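PDB 3HP4: GDSL-esterase from Pseudoalteromonas sp., which hydrolyses ester bonds as a serine esterase of the GDSL (SGNH hydrolase) type and may act as a lysophospholipase. Local coordinates for residues 5-9 and 57-61; 27-32 and 171-175; 48-54 and 74-78; 96-100 and 135-139; 108-113 and 125-130. All coordinates share one frame; numbering follows the deposited sequence. Where two conformers were deposited one is given.

Interaction 1 (5-9 and 57-61); sequences ILILG and RLDAL
Leu6 and Leu8 of strand 3-9 pack against Leu58 and Leu61 of helix 51-65 in the alpha/beta/alpha sandwich of the SGNH hydrolases. The helix connects strand 39-43 to strand 69-73, which flank strand 3-9 in the parallel sheet, so this beta-alpha-beta crossover carries it over the strand. The two segments run nearly antiparallel (163°), with axes 11.4 Å apart.

The direct contact is apolar. Leu6 and Leu8, two residues apart on the strand, both direct their side chains at the helix. Leu6 CD2 approaches Leu61 CB at 4.0 Å, the two side chains crossing at about a right angle, and the same methyl lies 4.1 Å from Leu58 CD1. Leu8 divides its branches: CD1 meets Leu61 CD1 at 3.7 Å, whereas CD2 lies 4.3 Å from Leu58 CD1. Leu58 CD1 therefore touches both strand leucines, and it gets there because CG is anti to the backbone N (chi1 -179°), which swings the branch inward from a CB that does not itself face the strand. In Leu61, CG stands beside the backbone N (chi1 -65°), carrying CD1 back along the helix toward Leu8. Leu95 of helix 85-101 extends the packing over Leu8 and Leu58, and Ala44 touches Leu6 and Leu61.

Polar links lie at the Gly9 end. Arg57 forms a salt bridge with Glu49 through NH1 and bonds Ala44 O through NH2. A water lying in the guanidinium plane accepts from Arg57 NH1 at 2.9 Å and donates to Gly9 O at 2.8 Å.

Interaction 2 (27-32 and 171-175); sequences LLQDKY and RDEMY
A helix-helix interface in one outer layer of the sandwich brings Leu27, Leu28, Lys31 and Tyr32 of helix 24-34 against Arg171, Met174 and Tyr175 of helix 166-183. The axes pass 9.7 Å apart at -59°. Backbones come closest where the aliphatic part of Arg171 lies across helix 24-34, with Arg171 CG 3.7 Å from Leu28 CA and CD beside the Leu27 carbonyl. Beyond the bend at CD, the guanidinium turns back to its own helix and grips Asp172 side-on, NE to OD1 at 2.9 Å and NH2 to OD2. A water joins Arg171 NH1 to Leu27 O.

Leu28 wedges in alongside. Its CD1 lies 3.8 Å from Tyr175 CB, at the edge of that ring and over one face of the Tyr32 ring, while CD2 packs on Met174 CB. Fully extended as far as CE, Lys31 lays that carbon over the centre of the Tyr175 ring, 3.6 Å from the centroid, in a CH-pi contact. The bend at chi4 (68°) then sets Lys31 NZ 4.7 Å from that centroid, almost exactly on the ring normal, a cation-pi arrangement. The ammonium forms a salt bridge with Glu35 and reaches Asp172 OD1 through a water.

Tyr32 and Tyr175 meet rim to rim, centroids 5.9 Å apart and planes at 41°. A further water connects Tyr32 OH with Tyr175 O. Leu28 and Tyr32 also rest on Leu41 of strand 39-43, so the interface is layered as in the three-layer alpha/beta/alpha sandwich, with an apolar side on the sheet and charged groups farther out.

Interaction 3 (48-54 and 74-78); sequences GETSGGA and LGAND
Asn77 and Glu49 meet at the oxyanion hole of this SGNH hydrolase, where Gly48 N and Asn77 ND2 both bond O1P of the phosphonylated serine at position 11. Asn77 ND2 also donates to Glu49 O at 2.9 Å, in its own amide plane and almost straight (176°), from above the carbonyl plane. Glu49 O accepts a second hydrogen from a water, at 2.8 Å, that in turn accepts from Gly75 N and Asn77 N. Replacing Asn77 by an alanine would probably leave O1P without one of its donors and Glu49 O with the water alone.

Glu49 OE1 takes Thr50 N at 2.9 Å on its anti lone pair, while OE2 is held by Arg57. Thr50 is the N-cap of helix 51-65: OG1, lying between backbone N and carbonyl carbon (chi1 59°), accepts from Gly53 N at 3.0 Å. Ser51 OG bonds Asn91 ND2 as well as Asp78.

Leu74 CD1 presses on Ala54 CB. Asp78 was modelled in two conformers; in one, a water accepts from Gly52 N and donates to Asp78 OD1, Ser51 N bonds Asp78 OD2 weakly, and Ser51 OG donates to Asp78 OD2 at 2.6 Å, nearly along its C-O axis.

Interaction 4 (96-100 and 135-139); sequences VKKSQ and DTNAH
Val96 meets Thr136 through CG1, which lies anti to its own backbone N (chi1 172°), a torsion that points this methyl at the end of helix 119-136. In Thr136 the hydroxyl is tucked between backbone N and carbonyl carbon (chi1 61°), which places OG1 for the turn that follows. Gln100, one turn beyond Val96, is extended past CG and reaches the end of helix 119-136 with its amide.

Val96 CG1 lies 3.6 Å from Thr136 CB and equally near OG1, the side chains meeting at a slant; the same methyl is 4.0 Å from Ala138 CB. Farther out, the Lys97 chain passes Thr136 CG2. On the sheet side, Val96 rests on Ile72 and Thr106, so the contact joins two neighbouring helices of one layer of the alpha/beta/alpha fold just where the chain leaves helix 119-136 for strand 139-141.

Thr136 OG1 accepts from Ala138 N at 3.1 Å, an ST turn, and is also bonded to Ile132 O. Asn137 between them adopts positive phi. Across the contact Gln100 NE2 donates to Thr136 O at 2.9 Å and 168°; the acceptor lies close to the amide plane, whereas the donor is tilted out of the carbonyl plane. A leucine in place of Gln100 would probably leave Thr136 O without this donor. A water completes the polar links, accepting from Lys97 NZ at 2.8 Å and donating to Asp135 O at 3.0 Å.

Two carbonyls of the last helical turn thus receive hydrogens from side chain and water, and the lysine charge near this C-terminal end is likely to suit the negative pole of the helix.

Interaction 5 (108-113 and 125-130); sequences LMEIYI and FTSSFT
Phe129 presents one ring face to the peptide between Glu110 and Ile111, with Ile111 N 3.6 Å above the plane toward the rim; Ser128 OG lies over the opposite face, also toward the rim, and Leu108 CG and Phe125 CZ are at the edge. The Phe125 ring is covered on both faces: Ile113 CD1 sits 4.0 Å from its centroid, 23° off the normal, in a CH-pi contact, and Phe129 CE2 lies over the opposite side. Ile111 CG2 meets the edge of Phe125. Over the centre of the Tyr112 ring stands Thr126 CG2, 3.8 Å from the centroid, a second CH-pi contact.

Ile111 packs against both phenylalanines. Its CG1 comes within 3.6 Å of Phe129 CZ, while CB is 3.7 Å from Phe125 CE2. The contact belongs to the beta-alpha-beta unit of strand 105-109, helix 119-136 and strand 139-141: the chain leaving the first strand runs along the helix that will return it to the sheet. Leu92 of helix 85-101 and Leu140 of the next strand also touch Phe129, and Met88 touches Phe125.

The polar link is made by Thr126. Its hydroxyl lies beside the backbone N (chi1 -65°) and its methyl anti to that nitrogen, so that one branch serves the carbonyl of Ile111 and the other packs on Tyr112 and Glu110. Thr126 OG1 donates to Ile111 O at 2.8 Å, in the carbonyl plane and on a lone pair (C=O...donor angle 140°). The same hydroxyl receives a hydrogen at 2.7 Å from a water that accepts from Ile113 N at 2.9 Å.

Interaction 3 lies at the phosphonylated serine, and interactions 1 and 5 both touch it, with centres about 13 and 12 Å from its own. Arg57 NH1 of interaction 1 forms a 2.8 Å salt bridge with Glu49 OE2, backing the loop that carries the oxyanion-hole donor Gly48. Toward interaction 5, Leu74 O packs 3.5 Å from Phe129 CE1. Interaction 4 ties in through the Asp59 OD1 to Lys98 NZ salt bridge (3.0 Å) with interaction 1, and His139 O probably bonds Leu108 N of interaction 5. Interaction 2, about 24 Å from interaction 3 between centres, meets interaction 5 where Met174 SD lies 3.5 Å from Met109 CE.

Interaction 1 (5-9 and 57-61)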
# COMPACT_ATOMS: atom_id res chain seq x y z
N ILE A 5 0.04 -6.27 11.26
CA ILE A 5 0.41 -5.33 10.18
C ILE A 5 -0.76 -4.41 9.90
O ILE A 5 -1.81 -4.86 9.47
CB ILE A 5 0.77 -6.10 8.87
CG1 ILE A 5 1.82 -7.13 9.14
CG2 ILE A 5 1.27 -5.05 7.84
CD1 ILE A 5 2.17 -8.01 7.88
N LEU A 6 -0.56 -3.12 10.13
CA LEU A 6 -1.54 -2.09 9.73
C LEU A 6 -1.34 -1.77 8.27
O LEU A 6 -0.23 -1.32 7.89
CB LEU A 6 -1.31 -0.85 10.61
CG LEU A 6 -2.28 0.31 10.33
CD1 LEU A 6 -3.67 -0.04 10.85
CD2 LEU A 6 -1.79 1.58 11.02
N ILE A 7 -2.36 -1.96 7.45
CA ILE A 7 -2.33 -1.71 5.99
C ILE A 7 -2.87 -0.31 5.79
O ILE A 7 -4.09 -0.09 5.98
CB ILE A 7 -3.20 -2.77 5.22
CG1 ILE A 7 -2.82 -4.21 5.57
CG2 ILE A 7 -3.12 -2.58 3.66
CD1 ILE A 7 -1.38 -4.59 5.11
N LEU A 8 -2.02 0.64 5.44
CA LEU A 8 -2.44 2.03 5.27
C LEU A 8 -2.45 2.28 3.76
O LEU A 8 -1.48 2.74 3.17
CB LEU A 8 -1.47 2.94 6.01
CG LEU A 8 -1.92 4.39 6.19
CD1 LEU A 8 -3.02 4.47 7.28
CD2 LEU A 8 -0.69 5.23 6.57
N GLY A 9 -3.59 1.92 3.15
CA GLY A 9 -3.73 1.96 1.68
C GLY A 9 -4.85 2.84 1.20
O GLY A 9 -5.49 3.59 1.95
N ARG A 57 -4.46 10.92 9.88
CA ARG A 57 -5.11 9.80 10.56
C ARG A 57 -4.16 8.91 11.34
O ARG A 57 -4.58 8.11 12.19
CB ARG A 57 -5.83 8.94 9.49
CG ARG A 57 -7.08 9.59 8.91
CD ARG A 57 -7.55 8.94 7.62
NE ARG A 57 -7.67 7.52 7.83
CZ ARG A 57 -7.10 6.56 7.07
NH1 ARG A 57 -6.38 6.82 5.97
NH2 ARG A 57 -7.29 5.33 7.48
N LEU A 58 -2.86 8.97 11.02
CA LEU A 58 -2.00 7.89 11.47
C LEU A 58 -1.75 7.89 12.97
O LEU A 58 -1.69 6.79 13.55
CB LEU A 58 -0.67 7.92 10.67
CG LEU A 58 0.27 6.79 11.07
CD1 LEU A 58 -0.26 5.40 10.81
CD2 LEU A 58 1.63 6.96 10.29
N ASP A 59 -1.58 9.04 13.59
CA ASP A 59 -1.35 9.01 15.03
C ASP A 59 -2.44 8.26 15.76
O ASP A 59 -2.16 7.45 16.66
CB ASP A 59 -1.28 10.43 15.62
CG ASP A 59 -0.02 11.21 15.24
OD1 ASP A 59 1.05 10.63 15.03
OD2 ASP A 59 -0.13 12.46 15.21
N ALA A 60 -3.68 8.55 15.40
CA ALA A 60 -4.80 7.85 16.05
C ALA A 60 -4.81 6.37 15.79
O ALA A 60 -5.08 5.58 16.71
CB ALA A 60 -6.11 8.50 15.65
N LEU A 61 -4.49 5.93 14.55
CA LEU A 61 -4.42 4.51 14.27
C LEU A 61 -3.31 3.80 15.05
O LEU A 61 -3.47 2.69 15.51
CB LEU A 61 -4.20 4.23 12.77
CG LEU A 61 -5.36 4.66 11.93
CD1 LEU A 61 -4.91 4.73 10.44
CD2 LEU A 61 -6.50 3.68 12.07
O HOH W 1 -5.12 4.65 4.54

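Interaction 2 (27-32 and 171-175)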
# COMPACT_ATOMS: atom_id res chain seq x y z
N LEU A 27 -8.87 -11.91 1.73
CA LEU A 27 -8.46 -13.22 1.20
C LEU A 27 -7.09 -13.62 1.75
O LEU A 27 -6.81 -14.81 1.98
CB LEU A 27 -8.40 -13.17 -0.32
CG LEU A 27 -9.70 -12.89 -1.06
CD1 LEU A 27 -9.45 -12.91 -2.57
CD2 LEU A 27 -10.80 -13.90 -0.73
N LEU A 28 -6.20 -12.64 1.93
CA LEU A 28 -4.90 -12.94 2.50
C LEU A 28 -5.02 -13.37 3.96
O LEU A 28 -4.37 -14.34 4.40
CB LEU A 28 -3.97 -11.74 2.35
CG LEU A 28 -2.52 -11.98 2.86
CD1 LEU A 28 -1.87 -13.26 2.30
CD2 LEU A 28 -1.66 -10.79 2.53
N GLN A 29 -5.89 -12.72 4.75
CA GLN A 29 -6.08 -13.20 6.10
C GLN A 29 -6.64 -14.63 6.08
O GLN A 29 -6.28 -15.43 6.92
CB GLN A 29 -7.04 -12.30 6.85
CG GLN A 29 -7.03 -12.63 8.38
CD GLN A 29 -5.69 -12.38 9.02
OE1 GLN A 29 -5.24 -11.26 8.98
NE2 GLN A 29 -5.02 -13.36 9.54
N ASP A 30 -7.54 -14.95 5.15
CA ASP A 30 -8.09 -16.32 5.07
C ASP A 30 -6.94 -17.29 4.86
O ASP A 30 -6.91 -18.38 5.43
CB ASP A 30 -9.08 -16.48 3.91
CG ASP A 30 -10.36 -15.68 4.08
OD1 ASP A 30 -10.73 -15.29 5.21
OD2 ASP A 30 -11.06 -15.51 3.05
N LYS A 31 -5.99 -16.92 4.00
CA LYS A 31 -4.83 -17.78 3.70
C LYS A 31 -3.98 -17.97 4.93
O LYS A 31 -3.62 -19.09 5.30
CB LYS A 31 -4.01 -17.22 2.53
CG LYS A 31 -2.76 -18.01 2.18
CD LYS A 31 -2.08 -17.40 0.96
CE LYS A 31 -0.80 -18.16 0.57
NZ LYS A 31 -1.11 -19.53 0.07
N TYR A 32 -3.69 -16.89 5.64
CA TYR A 32 -2.95 -16.99 6.90
C TYR A 32 -3.68 -17.91 7.89
O TYR A 32 -3.01 -18.72 8.55
CB TYR A 32 -2.75 -15.61 7.53
CG TYR A 32 -1.76 -14.71 6.78
CD1 TYR A 32 -0.59 -15.24 6.20
CD2 TYR A 32 -1.98 -13.38 6.69
CE1 TYR A 32 0.32 -14.40 5.55
CE2 TYR A 32 -1.06 -12.54 6.03
CZ TYR A 32 0.08 -13.07 5.50
OH TYR A 32 0.95 -12.19 4.86
N ARG A 171 -3.53 -11.20 -3.64
CA ARG A 171 -3.31 -11.90 -2.38
C ARG A 171 -2.00 -12.65 -2.48
O ARG A 171 -1.19 -12.58 -1.54
CB ARG A 171 -4.44 -12.89 -2.17
CG ARG A 171 -4.17 -13.87 -1.01
CD ARG A 171 -5.09 -15.12 -1.08
NE ARG A 171 -4.75 -15.89 -2.27
CZ ARG A 171 -5.59 -16.66 -2.94
NH1 ARG A 171 -6.85 -16.78 -2.55
NH2 ARG A 171 -5.15 -17.23 -4.06
N ASP A 172 -1.78 -13.38 -3.57
CA ASP A 172 -0.59 -14.21 -3.62
C ASP A 172 0.68 -13.37 -3.76
O ASP A 172 1.73 -13.68 -3.16
CB ASP A 172 -0.70 -15.25 -4.70
CG ASP A 172 -1.76 -16.30 -4.35
OD1 ASP A 172 -2.05 -16.48 -3.15
OD2 ASP A 172 -2.30 -16.95 -5.27
N GLU A 173 0.64 -12.25 -4.49
CA GLU A 173 1.81 -11.37 -4.54
C GLU A 173 2.11 -10.72 -3.19
O GLU A 173 3.25 -10.46 -2.82
CB GLU A 173 1.64 -10.25 -5.60
CG GLU A 173 1.58 -10.75 -7.01
CD GLU A 173 1.45 -9.63 -8.02
OE1 GLU A 173 2.22 -8.62 -7.91
OE2 GLU A 173 0.56 -9.80 -8.92
N MET A 174 1.04 -10.42 -2.45
CA MET A 174 1.25 -9.81 -1.15
C MET A 174 1.70 -10.83 -0.11
O MET A 174 2.50 -10.48 0.76
CB MET A 174 0.01 -9.03 -0.71
CG MET A 174 -0.20 -7.75 -1.55
SD MET A 174 1.29 -6.71 -1.59
CE MET A 174 1.27 -6.23 0.10
N TYR A 175 1.22 -12.06 -0.21
CA TYR A 175 1.75 -13.11 0.67
C TYR A 175 3.26 -13.19 0.50
O TYR A 175 4.02 -13.26 1.45
CB TYR A 175 1.09 -14.44 0.29
CG TYR A 175 1.63 -15.58 1.09
CD1 TYR A 175 1.13 -15.86 2.38
CD2 TYR A 175 2.65 -16.37 0.59
CE1 TYR A 175 1.65 -16.93 3.14
CE2 TYR A 175 3.18 -17.41 1.35
CZ TYR A 175 2.66 -17.67 2.60
OH TYR A 175 3.19 -18.74 3.33
O HOH W 2 -7.73 -16.78 0.26
O HOH W 3 -2.82 -18.93 -2.31
O HOH W 4 3.22 -13.50 4.18

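Interaction 3 (48-54 and 74-78)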
# COMPACT_ATOMS: atom_id res chain seq x y z
N GLY A 48 -9.62 6.75 -2.29
CA GLY A 48 -9.30 8.15 -2.56
C GLY A 48 -8.27 8.73 -1.60
O GLY A 48 -7.92 9.90 -1.71
N GLU A 49 -7.73 7.95 -0.68
CA GLU A 49 -6.78 8.50 0.29
C GLU A 49 -5.50 9.01 -0.38
O GLU A 49 -5.02 8.41 -1.33
CB GLU A 49 -6.42 7.46 1.36
CG GLU A 49 -5.66 8.03 2.53
CD GLU A 49 -6.37 9.17 3.19
OE1 GLU A 49 -6.44 10.27 2.63
OE2 GLU A 49 -6.89 9.01 4.31
N THR A 50 -4.98 10.11 0.14
CA THR A 50 -3.73 10.70 -0.33
C THR A 50 -2.71 10.58 0.79
O THR A 50 -3.02 10.28 1.95
CB THR A 50 -3.92 12.19 -0.64
OG1 THR A 50 -4.36 12.86 0.56
CG2 THR A 50 -4.93 12.37 -1.77
N SER A 51 -1.46 10.90 0.47
CA SER A 51 -0.41 10.87 1.47
C SER A 51 -0.72 11.86 2.61
O SER A 51 -0.52 11.53 3.79
CB SER A 51 0.95 11.16 0.83
OG SER A 51 1.06 12.45 0.32
N GLY A 52 -1.25 13.03 2.27
CA GLY A 52 -1.52 14.03 3.31
C GLY A 52 -2.74 13.65 4.11
O GLY A 52 -2.77 13.87 5.33
N GLY A 53 -3.75 13.02 3.51
CA GLY A 53 -4.91 12.58 4.30
C GLY A 53 -4.55 11.51 5.29
O GLY A 53 -5.02 11.48 6.46
N ALA A 54 -3.70 10.58 4.88
CA ALA A 54 -3.30 9.52 5.76
C ALA A 54 -2.51 10.09 6.92
O ALA A 54 -2.61 9.60 8.05
CB ALA A 54 -2.48 8.43 5.02
N LEU A 74 0.33 4.06 -0.61
CA LEU A 74 -0.23 5.39 -0.83
C LEU A 74 0.59 6.16 -1.81
O LEU A 74 1.80 5.96 -1.98
CB LEU A 74 -0.27 6.19 0.48
CG LEU A 74 -1.25 5.67 1.52
CD1 LEU A 74 -1.05 6.45 2.83
CD2 LEU A 74 -2.72 5.82 1.07
N GLY A 75 -0.07 7.10 -2.45
CA GLY A 75 0.57 8.07 -3.35
C GLY A 75 -0.07 8.03 -4.70
O GLY A 75 0.00 9.03 -5.42
N ALA A 76 -0.73 6.94 -5.12
CA ALA A 76 -1.35 6.92 -6.44
C ALA A 76 -2.29 8.09 -6.59
O ALA A 76 -2.37 8.69 -7.68
CB ALA A 76 -2.13 5.57 -6.66
N ASN A 77 -3.09 8.42 -5.58
CA ASN A 77 -4.03 9.54 -5.73
C ASN A 77 -3.31 10.86 -5.87
O ASN A 77 -3.73 11.68 -6.70
CB ASN A 77 -5.10 9.49 -4.64
CG ASN A 77 -6.01 8.30 -4.85
OD1 ASN A 77 -6.48 8.04 -5.97
ND2 ASN A 77 -6.24 7.57 -3.79
N ASP A 78 -2.23 11.05 -5.14
CA ASP A 78 -1.44 12.27 -5.31
C ASP A 78 -0.93 12.37 -6.77
O ASP A 78 -1.03 13.42 -7.41
CB ASP A 78 -0.27 12.27 -4.36
CG ASP A 78 -0.63 12.72 -2.98
OD1 ASP A 78 -1.68 13.34 -2.72
OD2 ASP A 78 0.23 12.48 -2.12
O HOH W 5 -2.98 7.25 -2.78
O HOH W 6 -1.39 14.58 -0.17

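Interaction 4 (96-100 and 135-139)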
# COMPACT_ATOMS: atom_id res chain seq x y z
N VAL A 96 6.22 7.44 7.54
CA VAL A 96 7.19 6.41 7.94
C VAL A 96 7.79 6.74 9.28
O VAL A 96 7.87 5.85 10.16
CB VAL A 96 8.29 6.31 6.86
CG1 VAL A 96 9.37 5.40 7.34
CG2 VAL A 96 7.68 5.77 5.53
N LYS A 97 8.20 7.97 9.51
CA LYS A 97 8.85 8.32 10.76
C LYS A 97 7.91 8.22 11.93
O LYS A 97 8.31 7.78 13.01
CB LYS A 97 9.53 9.68 10.71
CG LYS A 97 10.71 9.62 9.77
CD LYS A 97 11.56 10.85 9.81
CE LYS A 97 12.91 10.62 9.09
NZ LYS A 97 13.80 11.81 9.32
N LYS A 98 6.63 8.56 11.76
CA LYS A 98 5.66 8.40 12.86
C LYS A 98 5.49 6.91 13.19
O LYS A 98 5.47 6.52 14.37
CB LYS A 98 4.29 8.95 12.45
CG LYS A 98 4.11 10.41 12.52
CD LYS A 98 2.65 10.73 12.08
CE LYS A 98 2.37 12.23 12.05
NZ LYS A 98 2.31 12.83 13.40
N SER A 99 5.41 6.07 12.18
CA SER A 99 5.30 4.65 12.43
C SER A 99 6.52 4.08 13.15
O SER A 99 6.38 3.31 14.13
CB SER A 99 5.05 3.89 11.12
OG SER A 99 3.90 4.35 10.42
N GLN A 100 7.71 4.47 12.71
CA GLN A 100 8.94 4.00 13.34
C GLN A 100 9.05 4.50 14.77
O GLN A 100 9.51 3.77 15.66
CB GLN A 100 10.15 4.43 12.49
CG GLN A 100 10.18 3.72 11.14
CD GLN A 100 11.28 4.22 10.25
OE1 GLN A 100 11.68 5.41 10.34
NE2 GLN A 100 11.78 3.37 9.36
N ASP A 135 16.17 7.31 2.88
CA ASP A 135 16.13 8.33 3.97
C ASP A 135 15.72 7.71 5.30
O ASP A 135 16.16 8.20 6.34
CB ASP A 135 15.13 9.44 3.58
CG ASP A 135 15.70 10.42 2.55
OD1 ASP A 135 16.83 10.26 2.09
OD2 ASP A 135 14.98 11.37 2.13
N THR A 136 14.89 6.69 5.28
CA THR A 136 14.22 6.21 6.49
C THR A 136 14.54 4.78 6.78
O THR A 136 14.14 4.29 7.85
CB THR A 136 12.72 6.28 6.35
OG1 THR A 136 12.26 5.44 5.25
CG2 THR A 136 12.23 7.71 6.10
N ASN A 137 15.09 4.01 5.85
CA ASN A 137 15.24 2.55 5.97
C ASN A 137 13.92 1.81 5.91
O ASN A 137 13.92 0.62 6.23
CB ASN A 137 16.11 2.06 7.12
CG ASN A 137 16.79 0.75 6.75
OD1 ASN A 137 17.13 0.44 5.59
ND2 ASN A 137 16.94 -0.08 7.76
N ALA A 138 12.84 2.43 5.51
CA ALA A 138 11.62 1.66 5.28
C ALA A 138 11.89 0.62 4.23
O ALA A 138 12.58 0.87 3.22
CB ALA A 138 10.51 2.56 4.79
N HIS A 139 11.27 -0.51 4.32
CA HIS A 139 11.38 -1.65 3.41
C HIS A 139 10.58 -1.35 2.13
O HIS A 139 9.34 -1.17 2.26
CB HIS A 139 10.79 -2.90 4.12
CG HIS A 139 10.94 -4.12 3.30
ND1 HIS A 139 9.93 -4.74 2.60
CD2 HIS A 139 12.06 -4.82 3.06
CE1 HIS A 139 10.44 -5.75 1.90
NE2 HIS A 139 11.73 -5.84 2.20
O HOH W 7 15.92 10.72 7.93

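Interaction 5 (108-113 and 125-130)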
# COMPACT_ATOMS: atom_id res chain seq x y z
N LEU A 108 7.05 0.41 2.62
CA LEU A 108 6.49 1.36 1.68
C LEU A 108 6.39 0.69 0.33
O LEU A 108 7.41 0.26 -0.21
CB LEU A 108 7.51 2.53 1.61
CG LEU A 108 7.16 3.68 0.74
CD1 LEU A 108 5.85 4.42 1.17
CD2 LEU A 108 8.31 4.70 0.66
N MET A 109 5.20 0.63 -0.25
CA MET A 109 5.07 0.07 -1.60
C MET A 109 5.43 1.10 -2.66
O MET A 109 4.94 2.25 -2.63
CB MET A 109 3.64 -0.41 -1.81
CG MET A 109 3.49 -1.20 -3.11
SD MET A 109 1.92 -2.05 -3.23
CE MET A 109 2.21 -3.32 -2.00
N GLU A 110 6.27 0.72 -3.59
CA GLU A 110 6.57 1.48 -4.82
C GLU A 110 5.25 1.66 -5.58
O GLU A 110 4.50 0.66 -5.70
CB GLU A 110 7.64 0.70 -5.65
CG GLU A 110 8.24 1.57 -6.71
CD GLU A 110 9.40 0.92 -7.29
OE1 GLU A 110 9.30 -0.36 -7.51
OE2 GLU A 110 10.39 1.62 -7.45
N ILE A 111 4.94 2.83 -6.11
CA ILE A 111 3.70 3.05 -6.88
C ILE A 111 4.12 3.53 -8.26
O ILE A 111 5.12 4.28 -8.38
CB ILE A 111 2.81 4.06 -6.20
CG1 ILE A 111 2.54 3.77 -4.73
CG2 ILE A 111 1.47 4.21 -6.96
CD1 ILE A 111 1.75 2.41 -4.43
N TYR A 112 3.41 3.10 -9.30
CA TYR A 112 3.57 3.58 -10.68
C TYR A 112 2.26 4.17 -11.13
O TYR A 112 1.19 3.74 -10.69
CB TYR A 112 3.94 2.40 -11.63
CG TYR A 112 5.35 1.83 -11.40
CD1 TYR A 112 6.39 1.99 -12.34
CD2 TYR A 112 5.64 1.10 -10.28
CE1 TYR A 112 7.65 1.42 -12.04
CE2 TYR A 112 6.90 0.55 -10.05
CZ TYR A 112 7.85 0.74 -10.92
OH TYR A 112 9.13 0.16 -10.54
N ILE A 113 2.39 5.22 -11.94
CA ILE A 113 1.20 5.93 -12.48
C ILE A 113 1.35 6.10 -13.96
O ILE A 113 2.46 6.25 -14.47
CB ILE A 113 1.02 7.34 -11.81
CG1 ILE A 113 2.32 8.16 -11.91
CG2 ILE A 113 0.47 7.16 -10.39
CD1 ILE A 113 2.23 9.68 -11.56
N PHE A 125 7.85 10.70 -9.66
CA PHE A 125 6.91 10.10 -8.72
C PHE A 125 7.39 8.72 -8.28
O PHE A 125 7.54 8.50 -7.06
CB PHE A 125 5.53 10.02 -9.45
CG PHE A 125 4.51 9.28 -8.66
CD1 PHE A 125 3.68 9.95 -7.76
CD2 PHE A 125 4.36 7.93 -8.82
CE1 PHE A 125 2.70 9.22 -7.05
CE2 PHE A 125 3.40 7.22 -8.11
CZ PHE A 125 2.58 7.86 -7.22
N THR A 126 7.68 7.83 -9.19
CA THR A 126 8.03 6.46 -8.76
C THR A 126 9.39 6.47 -8.03
O THR A 126 9.57 5.78 -7.01
CB THR A 126 8.01 5.53 -9.91
OG1 THR A 126 6.67 5.45 -10.38
CG2 THR A 126 8.50 4.14 -9.48
N SER A 127 10.35 7.24 -8.49
CA SER A 127 11.64 7.26 -7.85
C SER A 127 11.59 7.83 -6.46
O SER A 127 12.46 7.52 -5.60
CB SER A 127 12.67 7.93 -8.75
OG SER A 127 12.38 9.31 -8.86
N SER A 128 10.57 8.64 -6.13
CA SER A 128 10.54 9.19 -4.80
C SER A 128 10.40 8.08 -3.75
O SER A 128 10.89 8.26 -2.62
CB SER A 128 9.40 10.22 -4.65
OG SER A 128 8.14 9.57 -4.61
N PHE A 129 9.77 6.95 -4.05
CA PHE A 129 9.63 5.89 -3.05
C PHE A 129 11.00 5.30 -2.71
O PHE A 129 11.27 5.05 -1.52
CB PHE A 129 8.67 4.80 -3.54
CG PHE A 129 7.27 5.31 -3.78
CD1 PHE A 129 6.37 5.47 -2.72
CD2 PHE A 129 6.90 5.79 -5.01
CE1 PHE A 129 5.13 6.01 -2.94
CE2 PHE A 129 5.65 6.37 -5.20
CZ PHE A 129 4.78 6.50 -4.16
N THR A 130 11.87 5.15 -3.70
CA THR A 130 13.24 4.67 -3.43
C THR A 130 13.96 5.70 -2.55
O THR A 130 14.66 5.34 -1.60
CB THR A 130 13.98 4.52 -4.69
OG1 THR A 130 13.26 3.54 -5.48
CG2 THR A 130 15.39 4.00 -4.47
O HOH W 8 5.13 5.87 -12.55